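Local structure of PLP-Dependent L-Arginine Hydroxylase MppP (Streptomyces wadayamensis, 5BK7) at residues Ala293-Val298 against Val368-Leu373; Asn43-Leu48 against Leu259-Glu264; Gly182-Leu187 against Gly210-Val215. The protein is a pyridoxal-phosphate-dependent enzyme that acts on L-arginine as an oxidase rather than an oxygenase. The protein carries 1 engineered substitution. All coordinates share one frame; numbering follows the deposited sequence.

Contact 1: Ala293-Val298 against Val368-Leu373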
# COMPACT_ATOMS: atom_id res chain seq x y z
N ALA A 293 38.65 -5.03 10.53
CA ALA A 293 39.59 -6.14 10.60
C ALA A 293 40.20 -6.25 11.98
O ALA A 293 39.75 -7.07 12.79
CB ALA A 293 40.70 -5.98 9.55
N GLY A 294 41.14 -5.39 12.30
CA GLY A 294 41.96 -5.70 13.47
C GLY A 294 41.39 -5.26 14.81
O GLY A 294 42.14 -5.05 15.76
N VAL A 295 40.07 -5.17 14.89
CA VAL A 295 39.37 -4.65 16.06
C VAL A 295 38.98 -5.84 16.93
O VAL A 295 38.15 -6.66 16.53
CB VAL A 295 38.15 -3.82 15.63
CG1 VAL A 295 37.35 -3.33 16.82
CG2 VAL A 295 38.58 -2.64 14.74
N GLU A 296 39.62 -5.95 18.09
CA GLU A 296 39.31 -7.00 19.04
C GLU A 296 37.81 -7.07 19.28
O GLU A 296 37.14 -6.05 19.42
CB GLU A 296 40.05 -6.76 20.36
CG GLU A 296 39.95 -5.33 20.89
CD GLU A 296 38.55 -4.93 21.31
OE1 GLU A 296 37.88 -5.75 21.96
OE2 GLU A 296 38.11 -3.81 20.97
N GLY A 297 37.28 -8.29 19.29
CA GLY A 297 35.91 -8.54 19.71
C GLY A 297 34.84 -8.46 18.63
O GLY A 297 33.66 -8.61 18.95
N VAL A 298 35.20 -8.21 17.41
CA VAL A 298 34.28 -8.18 16.28
C VAL A 298 34.16 -9.56 15.66
O VAL A 298 35.17 -10.24 15.43
CB VAL A 298 34.75 -7.15 15.25
CG1 VAL A 298 33.93 -7.27 13.96
CG2 VAL A 298 34.59 -5.75 15.84
N VAL A 368 33.75 5.46 11.30
CA VAL A 368 33.31 5.91 12.62
C VAL A 368 33.09 4.71 13.54
O VAL A 368 33.58 4.67 14.67
CB VAL A 368 32.05 6.80 12.53
CG1 VAL A 368 31.45 6.99 13.90
CG2 VAL A 368 32.39 8.19 11.92
N LEU A 369 32.34 3.70 13.07
CA LEU A 369 32.23 2.46 13.85
C LEU A 369 33.61 1.98 14.31
O LEU A 369 33.82 1.70 15.49
CB LEU A 369 31.55 1.36 13.04
CG LEU A 369 31.29 0.00 13.76
CD1 LEU A 369 30.50 0.19 15.10
CD2 LEU A 369 30.54 -1.01 12.87
N ARG A 370 34.57 1.92 13.42
CA ARG A 370 35.88 1.48 13.83
C ARG A 370 36.41 2.36 14.95
O ARG A 370 36.96 1.85 15.94
CB ARG A 370 36.86 1.49 12.66
CG ARG A 370 38.24 1.16 13.10
CD ARG A 370 39.26 1.21 11.98
NE ARG A 370 40.25 0.22 12.33
CZ ARG A 370 41.24 -0.19 11.56
NH1 ARG A 370 41.40 0.36 10.35
NH2 ARG A 370 42.06 -1.12 12.04
N THR A 371 36.29 3.68 14.80
CA THR A 371 36.79 4.56 15.85
C THR A 371 36.07 4.28 17.16
O THR A 371 36.70 4.14 18.22
CB THR A 371 36.62 6.03 15.47
OG1 THR A 371 37.38 6.29 14.28
CG2 THR A 371 37.14 6.95 16.58
N VAL A 372 34.75 4.13 17.09
CA VAL A 372 33.96 3.84 18.28
C VAL A 372 34.50 2.60 18.99
O VAL A 372 34.69 2.60 20.21
CB VAL A 372 32.48 3.65 17.91
CG1 VAL A 372 31.76 3.05 19.08
CG2 VAL A 372 31.89 4.95 17.54
N LEU A 373 34.72 1.53 18.22
CA LEU A 373 35.05 0.24 18.84
C LEU A 373 36.45 0.25 19.43
O LEU A 373 36.71 -0.45 20.41
CB LEU A 373 34.90 -0.88 17.83
CG LEU A 373 33.53 -1.11 17.25
CD1 LEU A 373 33.51 -2.16 16.13
CD2 LEU A 373 32.56 -1.50 18.38
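The guanidinium of Arg370 meets Val295 and Gly294 obliquely, neither squarely over a face nor squarely at an edge. Methyl CG2 of Val295 stands 4.1 Å from Arg370 NE, and the same methyl reaches back along the arginine chain to CG. At the far end of the group Arg370 NH2 comes within 4.4 Å of Gly294 N, which is proximity and not a bond. The charge is answered instead just past the helix end, where Glu374 OE2 takes Arg370 NE in a salt bridge. The second flat group, the carboxylate of Glu296, brings OE2 to 3.7 Å from the carbonyl oxygen of Leu373; this side chain is poorly ordered, so its placing carries little weight.

These contacts join helix 359-373, the last helix of the chain, to the loop that leads from the long helix 256-291 into strand 298-299. That strand lies at one edge, within this chain, of the smaller five-stranded mixed sheet, and the loop enters it through a type II turn from Val295 to Val298.

Apolar branches do most of the joining, and the two residues at their centre, Val295 and Leu373, are buried. Val295 holds CG1 anti to its backbone N (chi1 177°), which carries this methyl to the helix end, 3.6 Å from Leu373 CB, while CG2 faces Arg370; one valine thus serves two residues of the helix with separate branches. Leu373 lies crosswise to both valines at roughly a right angle. Its CD1 approaches Val298 CG2 at 3.8 Å and also lies close to Val295 CG1. Phe314 of strand 309-314 touches both Val298 and Leu373.

Contact 2: Asn43-Leu48 against Leu259-Glu264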
# COMPACT_ATOMS: atom_id res chain seq x y z
N ASN A 43 15.83 8.92 -17.19
CA ASN A 43 15.81 9.95 -18.23
C ASN A 43 14.61 9.84 -19.14
O ASN A 43 14.16 10.86 -19.70
CB ASN A 43 17.08 9.83 -19.05
CG ASN A 43 18.26 10.34 -18.32
OD1 ASN A 43 18.11 10.95 -17.27
ND2 ASN A 43 19.44 10.09 -18.86
N GLU A 44 14.08 8.64 -19.36
CA GLU A 44 12.98 8.49 -20.29
C GLU A 44 11.63 8.26 -19.59
O GLU A 44 10.65 7.86 -20.24
CB GLU A 44 13.31 7.39 -21.29
CG GLU A 44 12.98 5.95 -20.93
CD GLU A 44 12.78 5.09 -22.19
OE1 GLU A 44 12.26 3.95 -22.09
OE2 GLU A 44 13.13 5.58 -23.30
N LEU A 45 11.52 8.58 -18.30
CA LEU A 45 10.22 8.54 -17.62
C LEU A 45 9.06 9.18 -18.40
O LEU A 45 8.00 8.53 -18.52
CB LEU A 45 10.36 9.19 -16.23
CG LEU A 45 10.79 8.25 -15.11
CD1 LEU A 45 11.14 9.08 -13.86
CD2 LEU A 45 9.70 7.20 -14.78
N PRO A 46 9.18 10.38 -18.98
CA PRO A 46 8.05 10.93 -19.78
C PRO A 46 7.55 9.99 -20.87
O PRO A 46 6.33 9.82 -21.10
CB PRO A 46 8.65 12.22 -20.35
CG PRO A 46 9.63 12.65 -19.30
CD PRO A 46 10.29 11.33 -18.93
N VAL A 47 8.49 9.31 -21.50
CA VAL A 47 8.13 8.33 -22.51
C VAL A 47 7.36 7.18 -21.87
O VAL A 47 6.28 6.80 -22.33
CB VAL A 47 9.40 7.86 -23.24
CG1 VAL A 47 9.09 6.74 -24.25
CG2 VAL A 47 10.09 9.05 -23.94
N LEU A 48 7.91 6.62 -20.78
CA LEU A 48 7.22 5.54 -20.07
C LEU A 48 5.84 6.00 -19.57
O LEU A 48 4.88 5.21 -19.56
CB LEU A 48 8.09 5.08 -18.90
CG LEU A 48 9.46 4.49 -19.27
CD1 LEU A 48 10.37 4.39 -18.06
CD2 LEU A 48 9.23 3.14 -19.91
N LEU A 259 4.79 -0.44 -12.79
CA LEU A 259 4.95 -1.72 -13.47
C LEU A 259 5.87 -1.61 -14.69
O LEU A 259 6.67 -2.51 -14.96
CB LEU A 259 3.58 -2.23 -13.91
CG LEU A 259 2.80 -3.35 -13.25
CD1 LEU A 259 3.22 -3.51 -11.87
CD2 LEU A 259 1.29 -3.05 -13.34
N ALA A 260 5.77 -0.51 -15.44
CA ALA A 260 6.76 -0.25 -16.49
C ALA A 260 8.18 -0.16 -15.92
O ALA A 260 9.13 -0.72 -16.50
CB ALA A 260 6.37 1.05 -17.23
N LEU A 261 8.35 0.56 -14.80
CA LEU A 261 9.68 0.74 -14.21
C LEU A 261 10.28 -0.60 -13.84
O LEU A 261 11.46 -0.86 -14.08
CB LEU A 261 9.59 1.64 -12.97
CG LEU A 261 10.16 3.06 -12.93
CD1 LEU A 261 10.46 3.56 -14.29
CD2 LEU A 261 9.28 4.08 -12.24
N ILE A 262 9.46 -1.46 -13.24
CA ILE A 262 9.93 -2.78 -12.87
C ILE A 262 10.41 -3.51 -14.10
O ILE A 262 11.47 -4.16 -14.09
CB ILE A 262 8.81 -3.55 -12.15
CG1 ILE A 262 8.58 -2.95 -10.74
CG2 ILE A 262 9.19 -5.03 -12.04
CD1 ILE A 262 7.30 -3.47 -10.07
N ARG A 263 9.63 -3.44 -15.16
CA ARG A 263 9.97 -4.13 -16.39
C ARG A 263 11.30 -3.65 -16.92
O ARG A 263 12.12 -4.46 -17.33
CB ARG A 263 8.87 -3.90 -17.43
CG ARG A 263 9.11 -4.55 -18.78
CD ARG A 263 8.13 -4.00 -19.80
NE ARG A 263 8.45 -2.61 -20.08
CZ ARG A 263 7.59 -1.73 -20.57
NH1 ARG A 263 6.35 -2.11 -20.88
NH2 ARG A 263 7.98 -0.48 -20.76
N GLU A 264 11.55 -2.34 -16.89
CA GLU A 264 12.77 -1.80 -17.46
C GLU A 264 13.97 -2.11 -16.57
O GLU A 264 15.06 -2.41 -17.06
CB GLU A 264 12.63 -0.30 -17.66
CG GLU A 264 11.53 0.08 -18.61
CD GLU A 264 11.79 -0.46 -20.01
OE1 GLU A 264 12.88 -0.16 -20.55
OE2 GLU A 264 10.93 -1.20 -20.54
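Apolar packing between Leu45 and Leu48 on one side and Leu261 on the other makes up the centre of this helix-helix contact. Leu261 CD1 touches both, 3.8 Å from Leu45 CD2 and 3.9 Å from Leu48 CD1, with the leucine side chains crossing at about right angles. The other branch of Leu48, CD2, lies 4.0 Å from Glu264 CG and touches Ala260 CB more loosely. Ile41 of helix 36-43 touches Leu48, Leu261 and Glu264 together, and Leu45 also packs on Trp49 of the second subunit.

The salt bridge between the neighbours Arg263 and Glu264 lies within helix 256-291. Arg263 grips Glu264 side-on, NE at 2.9 Å and NH2 at 3.0 Å both reaching the single oxygen OE2. NE uses the anti lone pair of OE2, whereas NH2 comes from above the carboxylate plane (39° out of it). Leu48 CD2 meets the edge of the same guanidinium, 3.9 Å from Arg263 NH2. The third nitrogen, NH1, has salt bridges to Glu51 of helix 45-54 and Glu63 of helix 57-71.

Like charges lie near each other, Glu44 OE1 4.4 Å from Glu264 OE1. Helix 45-54 thus offers Arg263 both a methyl, from Leu48, and a carboxylate, from Glu51, and the arginine, with three carboxylate partners, probably offsets the mutual repulsion of Glu44 and Glu264.

Contact 3: Gly182-Leu187 against Gly210-Val215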
# COMPACT_ATOMS: atom_id res chain seq x y z
N GLY A 182 -1.62 -30.91 5.19
CA GLY A 182 -2.60 -29.90 4.78
C GLY A 182 -2.24 -28.46 5.13
O GLY A 182 -3.11 -27.59 5.13
N THR A 183 -0.97 -28.19 5.40
CA THR A 183 -0.51 -26.92 5.91
C THR A 183 -0.23 -26.00 4.76
O THR A 183 0.12 -26.43 3.66
CB THR A 183 0.77 -27.10 6.74
OG1 THR A 183 0.55 -28.13 7.70
CG2 THR A 183 1.08 -25.87 7.50
N VAL A 184 -0.37 -24.70 5.03
CA VAL A 184 0.07 -23.69 4.08
C VAL A 184 1.55 -23.49 4.30
O VAL A 184 1.99 -23.26 5.43
CB VAL A 184 -0.70 -22.39 4.26
CG1 VAL A 184 -0.21 -21.31 3.23
CG2 VAL A 184 -2.14 -22.71 4.06
N LEU A 185 2.32 -23.69 3.23
CA LEU A 185 3.69 -23.22 3.15
C LEU A 185 3.71 -21.82 2.54
O LEU A 185 3.22 -21.62 1.41
CB LEU A 185 4.53 -24.17 2.31
CG LEU A 185 6.03 -23.86 2.16
CD1 LEU A 185 6.68 -23.69 3.53
CD2 LEU A 185 6.71 -24.97 1.35
N ALA A 186 4.28 -20.85 3.27
CA ALA A 186 4.30 -19.44 2.88
C ALA A 186 5.74 -19.01 2.83
O ALA A 186 6.47 -19.23 3.80
CB ALA A 186 3.48 -18.55 3.86
N LEU A 187 6.19 -18.45 1.69
CA LEU A 187 7.57 -17.94 1.59
C LEU A 187 7.61 -16.42 1.37
O LEU A 187 6.78 -15.86 0.64
CB LEU A 187 8.35 -18.62 0.45
CG LEU A 187 8.27 -20.13 0.44
CD1 LEU A 187 8.89 -20.67 -0.87
CD2 LEU A 187 8.94 -20.73 1.64
N GLY A 210 2.58 -30.10 -4.58
CA GLY A 210 1.15 -30.01 -4.43
C GLY A 210 0.64 -29.65 -3.06
O GLY A 210 -0.47 -30.04 -2.72
N CYS A 211 1.44 -28.93 -2.27
CA CYS A 211 1.01 -28.35 -0.99
C CYS A 211 0.20 -27.08 -1.26
O CYS A 211 0.21 -26.54 -2.37
CB CYS A 211 2.23 -28.04 -0.10
SG CYS A 211 3.37 -26.83 -0.71
N ARG A 212 -0.55 -26.62 -0.25
CA ARG A 212 -1.09 -25.26 -0.27
C ARG A 212 0.06 -24.28 -0.10
O ARG A 212 0.82 -24.40 0.88
CB ARG A 212 -2.09 -25.08 0.86
CG ARG A 212 -3.37 -25.95 0.77
CD ARG A 212 -4.50 -25.31 1.54
NE ARG A 212 -4.37 -25.43 2.99
CZ ARG A 212 -4.78 -24.52 3.88
NH1 ARG A 212 -4.59 -24.76 5.17
NH2 ARG A 212 -5.33 -23.36 3.50
N TRP A 213 0.23 -23.31 -1.03
CA TRP A 213 1.37 -22.40 -0.93
C TRP A 213 1.03 -20.96 -1.32
O TRP A 213 0.18 -20.69 -2.18
CB TRP A 213 2.58 -22.88 -1.79
CG TRP A 213 2.34 -23.01 -3.26
CD1 TRP A 213 2.05 -24.15 -3.91
CD2 TRP A 213 2.36 -21.96 -4.26
NE1 TRP A 213 1.88 -23.90 -5.26
CE2 TRP A 213 2.05 -22.57 -5.50
CE3 TRP A 213 2.61 -20.58 -4.23
CZ2 TRP A 213 2.01 -21.85 -6.72
CZ3 TRP A 213 2.54 -19.86 -5.43
CH2 TRP A 213 2.23 -20.51 -6.66
N VAL A 214 1.79 -20.05 -0.73
CA VAL A 214 1.83 -18.63 -1.06
C VAL A 214 3.28 -18.17 -1.05
O VAL A 214 4.02 -18.47 -0.10
CB VAL A 214 1.05 -17.76 -0.04
CG1 VAL A 214 1.25 -16.20 -0.39
CG2 VAL A 214 -0.38 -18.16 -0.01
N VAL A 215 3.66 -17.38 -2.06
CA VAL A 215 4.92 -16.66 -2.08
C VAL A 215 4.64 -15.17 -2.21
O VAL A 215 3.78 -14.75 -3.00
CB VAL A 215 5.82 -17.16 -3.25
CG1 VAL A 215 7.14 -16.48 -3.22
CG2 VAL A 215 5.98 -18.68 -3.19
O HOH W 1 -0.75 -28.47 2.03
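Arg212 reaches across to Gly182, Thr183 and Val184 with its CB and its guanidinium end. Its CB lies 3.8 Å from Thr183 O, just ahead of the neighbouring strand. With CG anti to the carbonyl carbon (chi1 -65°) and a bend further out at chi3, the chain swings back toward Gly182. There NE donates to Gly182 O at 3.3 Å, and NH1 donates to that same Gly182 O at 3.2 Å, so that one carbonyl oxygen lies in the guanidinium plane and takes two bonds. Val184 CG2 lies over the centre of one face, tightly packed at 3.2 Å from Arg212 CZ. The remaining nitrogen, NH2, hydrogen-bonds to Ile239 O. Together these partners fix the rotation of the group.

Gly182 closes helix 168-181 in a Schellman motif just before strand 184-188, which runs parallel to strand 212-218, their short segments only 13° apart. Helix 202-209 links the two strands in a beta-alpha-beta unit of the large, seven-stranded sheet characteristic of the class I aminotransferase family. A water bridges Thr183 O and Arg212 N where the strands begin.

Leu185 straddles Trp213 in the parallel pattern, its N bonding to Arg212 O at 2.9 Å and its O accepting from Val214 N at 3.0 Å. Further along, Leu187 N bonds to Val214 O at 2.8 Å. Leu185 and Trp213 turn to the helix-covered face, where both touch Leu206, and Cys211 SG lies 4.2 Å from Leu185 CB; Val184 and Val214 turn to the opposite face, against Ile239.

In the fold
From the N terminus, the first segment met is 43-48, whose partner 259-264 comes more than two hundred residues later, so contact 2 closes the longest loop, tying helix 45-54 to the start of the long helix 256-291. Contact 3 is nested inside it, a short closure around helix 202-209 that joins neighbouring strands of the large sheet. Contact 1 follows in series: helix 256-291 ends just before 293-298, and the chain then runs through the small sheet before the last helix, 359-373, is tied back to that loop. No two contacts touch; the nearest atoms of contacts 2 and 3 are about 14 Å apart, and contacts 1 and 3 lie on opposite sides of the chain's centre.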